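Side-chain contact in Lmo0488 protein (Listeria monocytogenes serovar 1/2a, PDB 5TED), which binds shikimate through this effector-binding domain of QuiR, a LysR-type transcriptional regulator that activates protocatechuate biosynthesis genes in response to shikimate: residues Glu85-Ala90 with Ala101-Ile106. Sequence-based numbering, arbitrary orientation.
Sequences ENHPLA and ADYSYI
Y103 meets H87, P88 and L89 with its side chain alone, and no hydrogen bond joins the two segments. With chi1 at -60° the ring swings away from the carbonyl carbon of Y103 and reaches over to 85-90. CB itself lies 4.2 Å from H87 NE2. CG and CD1 come next under the imidazole edge, CD1 at 3.5 Å from H87 NE2. H87 CE1 stands over the middle of the phenol ring, 3.4 Å above its plane. The two rings form a T-shaped (edge-to-face) stack with planes at 71° and centroids 4.5 Å apart. Along the CD2-CE2 edge, on the same side of the ring as the imidazole, L89 comes in obliquely: CD1 touches CD2 and CG lies 3.8 Å from CE2. At the tip, OH rests 3.6 Å from P88 CB. The opposite ring face has D102 CB over its centre. The imidazole is also gripped at its edge: L89 N donates to H87 ND1 at 2.9 Å, nearly straight (173°) and close to the ring plane, which helps to fix the ring's rotation, with CE1 and NE2 turned to the tyrosine. I151 touches both H87 and Y103. The contact joins the loop after strand 69-84 to the segment that carries strand 104-108, at the periphery of the periplasmic-binding-protein-like fold of LysR effector domains and remote from the chain's centre.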
loop_
_atom_site.group_PDB
_atom_site.type_symbol
_atom_site.label_atom_id
_atom_site.label_comp_id
_atom_site.label_asym_id
_atom_site.label_seq_id
_atom_site.Cartn_x
_atom_site.Cartn_y
_atom_site.Cartn_z
ATOM N N GLU A 85 4.547 -21.123 -3.830
ATOM C CA GLU A 85 5.367 -22.104 -3.134
ATOM C C GLU A 85 5.401 -23.459 -3.834
ATOM O O GLU A 85 6.303 -24.252 -3.563
ATOM C CB GLU A 85 4.892 -22.200 -1.678
ATOM C CG GLU A 85 3.529 -22.825 -1.466
ATOM C CD GLU A 85 3.113 -22.825 0.000
ATOM O OE1 GLU A 85 1.940 -23.142 0.279
ATOM O OE2 GLU A 85 3.946 -22.484 0.872
ATOM N N ASN A 86 4.485 -23.730 -4.762
ATOM C CA ASN A 86 4.512 -24.980 -5.514
ATOM C C ASN A 86 4.821 -24.756 -6.987
ATOM O O ASN A 86 4.602 -25.650 -7.810
ATOM C CB ASN A 86 3.191 -25.728 -5.349
ATOM C CG ASN A 86 2.969 -26.186 -3.924
ATOM O OD1 ASN A 86 3.907 -26.627 -3.253
ATOM N ND2 ASN A 86 1.735 -26.059 -3.441
ATOM N N HIS A 87 5.333 -23.578 -7.327
ATOM C CA HIS A 87 5.701 -23.266 -8.693
ATOM C C HIS A 87 6.904 -24.110 -9.120
ATOM O O HIS A 87 7.747 -24.474 -8.292
ATOM C CB HIS A 87 6.028 -21.772 -8.809
ATOM C CG HIS A 87 6.156 -21.279 -10.217
ATOM N ND1 HIS A 87 7.324 -21.387 -10.942
ATOM C CD2 HIS A 87 5.271 -20.639 -11.021
ATOM C CE1 HIS A 87 7.146 -20.858 -12.140
ATOM N NE2 HIS A 87 5.910 -20.391 -12.212
ATOM N N PRO A 88 6.999 -24.457 -10.404
ATOM C CA PRO A 88 8.181 -25.211 -10.856
ATOM C C PRO A 88 9.496 -24.551 -10.485
ATOM O O PRO A 88 10.471 -25.260 -10.235
ATOM C CB PRO A 88 7.994 -25.276 -12.374
ATOM C CG PRO A 88 6.510 -25.222 -12.560
ATOM C CD PRO A 88 6.003 -24.291 -11.473
ATOM N N LEU A 89 9.564 -23.220 -10.430
ATOM C CA LEU A 89 10.836 -22.594 -10.090
ATOM C C LEU A 89 11.147 -22.680 -8.603
ATOM O O LEU A 89 12.295 -22.439 -8.206
ATOM C CB LEU A 89 10.839 -21.141 -10.540
ATOM C CG LEU A 89 10.845 -20.878 -12.037
ATOM C CD1 LEU A 89 10.702 -19.401 -12.276
ATOM C CD2 LEU A 89 12.133 -21.369 -12.664
ATOM N N ALA A 90 10.161 -23.031 -7.776
ATOM C CA ALA A 90 10.383 -23.119 -6.337
ATOM C C ALA A 90 11.376 -24.221 -5.969
ATOM O O ALA A 90 11.854 -24.254 -4.828
ATOM C CB ALA A 90 9.051 -23.341 -5.618
ATOM N N ALA A 101 11.794 -17.240 -18.374
ATOM C CA ALA A 101 11.275 -16.860 -19.685
ATOM C C ALA A 101 9.907 -17.466 -19.965
ATOM O O ALA A 101 9.054 -16.825 -20.587
ATOM C CB ALA A 101 12.266 -17.261 -20.778
ATOM N N ASP A 102 9.675 -18.703 -19.523
ATOM C CA ASP A 102 8.441 -19.397 -19.878
ATOM C C ASP A 102 7.221 -18.939 -19.078
ATOM O O ASP A 102 6.102 -19.320 -19.430
ATOM C CB ASP A 102 8.615 -20.907 -19.704
ATOM C CG ASP A 102 9.592 -21.511 -20.709
ATOM O OD1 ASP A 102 9.806 -20.916 -21.789
ATOM O OD2 ASP A 102 10.125 -22.596 -20.419
ATOM N N TYR A 103 7.392 -18.139 -18.026
ATOM C CA TYR A 103 6.345 -17.949 -17.029
ATOM C C TYR A 103 5.723 -16.560 -17.083
ATOM O O TYR A 103 6.372 -15.578 -17.449
ATOM C CB TYR A 103 6.897 -18.237 -15.639
ATOM C CG TYR A 103 7.387 -19.650 -15.563
ATOM C CD1 TYR A 103 6.490 -20.707 -15.636
ATOM C CD2 TYR A 103 8.744 -19.939 -15.470
ATOM C CE1 TYR A 103 6.928 -22.013 -15.590
ATOM C CE2 TYR A 103 9.185 -21.239 -15.417
ATOM C CZ TYR A 103 8.278 -22.270 -15.489
ATOM O OH TYR A 103 8.720 -23.567 -15.442
ATOM N N SER A 104 4.439 -16.499 -16.720
ATOM C CA SER A 104 3.672 -15.256 -16.774
ATOM C C SER A 104 3.919 -14.378 -15.544
ATOM O O SER A 104 3.807 -14.838 -14.399
ATOM C CB SER A 104 2.178 -15.558 -16.903
ATOM O OG SER A 104 1.442 -14.349 -16.926
ATOM N N TYR A 105 4.200 -13.094 -15.783
ATOM C CA TYR A 105 4.542 -12.159 -14.722
ATOM C C TYR A 105 3.340 -11.364 -14.243
ATOM O O TYR A 105 2.437 -11.016 -15.013
ATOM C CB TYR A 105 5.604 -11.166 -15.190
ATOM C CG TYR A 105 7.007 -11.632 -14.939
ATOM C CD1 TYR A 105 7.645 -12.475 -15.847
ATOM C CD2 TYR A 105 7.701 -11.223 -13.806
ATOM C CE1 TYR A 105 8.935 -12.916 -15.627
ATOM C CE2 TYR A 105 8.994 -11.643 -13.580
ATOM C CZ TYR A 105 9.607 -12.480 -14.501
ATOM O OH TYR A 105 10.873 -12.912 -14.268
ATOM N N ILE A 106 3.368 -11.072 -12.949
ATOM C CA ILE A 106 2.659 -9.950 -12.352
ATOM C C ILE A 106 3.695 -8.833 -12.344
ATOM O O ILE A 106 4.646 -8.859 -11.557
ATOM C CB ILE A 106 2.163 -10.276 -10.943
ATOM C CG1 ILE A 106 1.145 -11.422 -10.995
ATOM C CG2 ILE A 106 1.584 -9.023 -10.275
ATOM C CD1 ILE A 106 1.226 -12.324 -9.803
#